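Nitrite oxidoreductase subunit A (Kuenenia stuttgartiensis, PDB 7B04) is the NarG-like subunit of an assembly with subunits B and C, a molybdopterin oxidoreductase family member that holds molybdenum, two MD1 molecules and an iron-sulfur cluster. Local coordinates at residues B[944-948]-B[1109-1115]. Residue numbers count along the deposited sequence, not the author numbering.
Sequences RMDKR and ENGGMGG
Arg-948 illustrates how one arginine can tie two irregular loops together. Its loop, 944-948, meets the glycine-rich segment 1109-1115 after barrel strand 1102-1109; the closest CA atoms, Asp-946 and Met-1113, are 5.8 Å apart. Gly-1114 and Gly-1115 have phi near 80°; residues 1112-1115 form a type II beta turn, closed by Gly-1115 N to Gly-1112 O (2.9 Å). Separately, Asn-1110 ND2 donates to Gly-1115 O (3.1 Å), while Asn-1110 OD1 accepts from Lys-1107 NZ. Into this loop reaches Arg-948 (chi1 m, chi2 t, chi3 m). Its NH1 donates to Asn-1110 O at 2.9 Å, nearly straight, and forms a salt bridge with OE2 of extended Glu-1109 (chi1 and chi2 t) at 3.0 Å. Gly-1115 N lies over one guanidinium face, 3.8 Å from Arg-948 CZ. Asp-946 (chi1 t) forms a salt bridge with Arg-948 through both oxygens: Arg-948 NE donates to Asp-946 OD1 at 3.3 Å, and Arg-948 NH2 reaches Asp-946 OD2 at 3.1 Å at a poorer hydrogen-bond angle. A water donates to Asp-946 OD2 (2.6 Å) and Gly-1111 O (3.2 Å). Met-1113 (chi1 t, chi2 off-rotamer at 105°, chi3 p) starts away, yet bends back to place SD 3.2 Å from Met-945 O and CE 4.0 Å from Met-945 CB; Lys-137 of subunit B packs on both. With Arg-1004 pairing Asp-946 and Arg-1052 pairing Glu-1109, the chemistry implies a charge network of three arginines and two acids, anchored to backbone carbonyl oxygen.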
ATOM      1  N   ARG B 944       8.511  14.218 -13.070  1.00 32.05           N
ATOM      2  CA  ARG B 944       8.124  15.482 -12.442  1.00 29.28           C
ATOM      3  C   ARG B 944       7.964  16.601 -13.473  1.00 31.94           C
ATOM      4  O   ARG B 944       8.663  17.615 -13.449  1.00 37.58           O
ATOM      5  CB  ARG B 944       9.132  15.878 -11.361  1.00 32.20           C
ATOM      6  CG  ARG B 944       9.168  14.937 -10.173  1.00 30.48           C
ATOM      7  CD  ARG B 944      10.075  15.472  -9.080  1.00 30.92           C
ATOM      8  NE  ARG B 944       9.541  16.695  -8.485  1.00 32.50           N
ATOM      9  CZ  ARG B 944      10.054  17.904  -8.682  1.00 31.42           C
ATOM     10  NH1 ARG B 944       9.528  18.960  -8.077  1.00 25.83           N
ATOM     11  NH2 ARG B 944      11.112  18.054  -9.466  1.00 38.74           N
ATOM     12  N   MET B 945       7.017  16.397 -14.391  1.00 30.02           N
ATOM     13  CA  MET B 945       6.767  17.404 -15.419  1.00 36.59           C
ATOM     14  C   MET B 945       6.237  18.702 -14.822  1.00 35.10           C
ATOM     15  O   MET B 945       6.537  19.787 -15.334  1.00 32.07           O
ATOM     16  CB  MET B 945       5.793  16.856 -16.459  1.00 35.38           C
ATOM     17  CG  MET B 945       6.315  15.633 -17.193  1.00 30.70           C
ATOM     18  SD  MET B 945       5.124  14.965 -18.367  1.00 34.59           S
ATOM     19  CE  MET B 945       5.945  13.453 -18.859  1.00 26.41           C
ATOM     20  N   ASP B 946       5.451  18.617 -13.750  1.00 35.94           N
ATOM     21  CA  ASP B 946       5.009  19.796 -13.008  1.00 37.44           C
ATOM     22  C   ASP B 946       6.004  20.005 -11.873  1.00 35.00           C
ATOM     23  O   ASP B 946       6.000  19.265 -10.887  1.00 38.92           O
ATOM     24  CB  ASP B 946       3.587  19.603 -12.491  1.00 31.45           C
ATOM     25  CG  ASP B 946       2.994  20.870 -11.899  1.00 37.85           C
ATOM     26  OD1 ASP B 946       3.683  21.912 -11.884  1.00 41.55           O
ATOM     27  OD2 ASP B 946       1.832  20.820 -11.446  1.00 42.22           O
ATOM     28  N   LYS B 947       6.868  21.015 -12.012  1.00 29.56           N
ATOM     29  CA  LYS B 947       7.940  21.204 -11.040  1.00 32.39           C
ATOM     30  C   LYS B 947       7.419  21.562  -9.654  1.00 37.11           C
ATOM     31  O   LYS B 947       8.137  21.362  -8.668  1.00 38.00           O
ATOM     32  CB  LYS B 947       8.943  22.242 -11.548  1.00 29.87           C
ATOM     33  CG  LYS B 947       8.524  23.697 -11.469  1.00 31.06           C
ATOM     34  CD  LYS B 947       9.697  24.573 -11.899  1.00 40.28           C
ATOM     35  CE  LYS B 947       9.428  26.054 -11.696  1.00 43.92           C
ATOM     36  NZ  LYS B 947      10.625  26.869 -12.058  1.00 34.23           N
ATOM     37  N   ARG B 948       6.193  22.084  -9.550  1.00 30.46           N
ATOM     38  CA  ARG B 948       5.634  22.402  -8.237  1.00 34.44           C
ATOM     39  C   ARG B 948       5.473  21.153  -7.378  1.00 34.54           C
ATOM     40  O   ARG B 948       5.434  21.241  -6.144  1.00 35.79           O
ATOM     41  CB  ARG B 948       4.276  23.082  -8.390  1.00 34.77           C
ATOM     42  CG  ARG B 948       4.293  24.467  -9.013  1.00 40.25           C
ATOM     43  CD  ARG B 948       2.874  24.983  -9.156  1.00 39.58           C
ATOM     44  NE  ARG B 948       2.122  24.207 -10.139  1.00 34.50           N
ATOM     45  CZ  ARG B 948       0.797  24.220 -10.250  1.00 40.38           C
ATOM     46  NH1 ARG B 948       0.066  24.967  -9.434  1.00 44.93           N
ATOM     47  NH2 ARG B 948       0.199  23.483 -11.176  1.00 39.32           N
ATOM     48  N   GLU B1109      -4.108  27.390  -5.203  1.00 39.29           N
ATOM     49  CA  GLU B1109      -3.479  27.618  -6.496  1.00 40.57           C
ATOM     50  C   GLU B1109      -4.165  26.737  -7.530  1.00 41.50           C
ATOM     51  O   GLU B1109      -4.773  25.716  -7.197  1.00 42.57           O
ATOM     52  CB  GLU B1109      -1.972  27.331  -6.432  1.00 34.43           C
ATOM     53  CG  GLU B1109      -1.183  27.689  -7.683  1.00 35.51           C
ATOM     54  CD  GLU B1109       0.303  27.444  -7.522  1.00 40.98           C
ATOM     55  OE1 GLU B1109       0.719  27.018  -6.423  1.00 39.57           O
ATOM     56  OE2 GLU B1109       1.056  27.670  -8.493  1.00 45.00           O
ATOM     57  N   ASN B1110      -4.060  27.146  -8.794  1.00 48.10           N
ATOM     58  CA  ASN B1110      -4.697  26.404  -9.872  1.00 48.32           C
ATOM     59  C   ASN B1110      -3.974  25.085 -10.108  1.00 45.40           C
ATOM     60  O   ASN B1110      -2.745  25.004 -10.016  1.00 35.34           O
ATOM     61  CB  ASN B1110      -4.706  27.234 -11.156  1.00 49.61           C
ATOM     62  CG  ASN B1110      -5.643  28.422 -11.075  1.00 51.36           C
ATOM     63  OD1 ASN B1110      -6.759  28.313 -10.567  1.00 50.54           O
ATOM     64  ND2 ASN B1110      -5.191  29.568 -11.570  1.00 61.65           N
ATOM     65  N   GLY B1111      -4.748  24.046 -10.429  1.00 48.12           N
ATOM     66  CA  GLY B1111      -4.158  22.742 -10.665  1.00 41.81           C
ATOM     67  C   GLY B1111      -3.435  22.618 -11.990  1.00 43.45           C
ATOM     68  O   GLY B1111      -2.646  21.684 -12.164  1.00 38.51           O
ATOM     69  N   GLY B1112      -3.690  23.534 -12.927  1.00 47.18           N
ATOM     70  CA  GLY B1112      -3.020  23.474 -14.214  1.00 41.44           C
ATOM     71  C   GLY B1112      -1.519  23.648 -14.086  1.00 38.55           C
ATOM     72  O   GLY B1112      -1.015  24.263 -13.144  1.00 40.79           O
ATOM     73  N   MET B1113      -0.796  23.042 -15.026  1.00 38.71           N
ATOM     74  CA  MET B1113       0.662  23.110 -15.013  1.00 43.27           C
ATOM     75  C   MET B1113       1.110  24.560 -15.164  1.00 40.37           C
ATOM     76  O   MET B1113       0.660  25.272 -16.076  1.00 45.49           O
ATOM     77  CB  MET B1113       1.245  22.246 -16.123  1.00 35.63           C
ATOM     78  CG  MET B1113       2.670  22.571 -16.491  1.00 34.62           C
ATOM     79  SD  MET B1113       3.796  21.314 -15.844  1.00 58.79           S
ATOM     80  CE  MET B1113       3.311  19.913 -16.845  1.00 37.98           C
ATOM     81  N   GLY B1114       1.965  25.001 -14.236  1.00 43.22           N
ATOM     82  CA  GLY B1114       2.429  26.367 -14.179  1.00 47.82           C
ATOM     83  C   GLY B1114       1.462  27.331 -13.514  1.00 42.59           C
ATOM     84  O   GLY B1114       1.705  28.550 -13.528  1.00 48.59           O
ATOM     85  N   GLY B1115       0.381  26.824 -12.927  1.00 45.47           N
ATOM     86  CA  GLY B1115      -0.660  27.646 -12.361  1.00 48.90           C
ATOM     87  C   GLY B1115      -1.646  28.201 -13.365  1.00 50.59           C
ATOM     88  O   GLY B1115      -2.549  28.953 -12.973  1.00 48.02           O
TER
HETATM   89  O   HOH W   1      -0.027  20.105 -13.068  1.00 32.92           O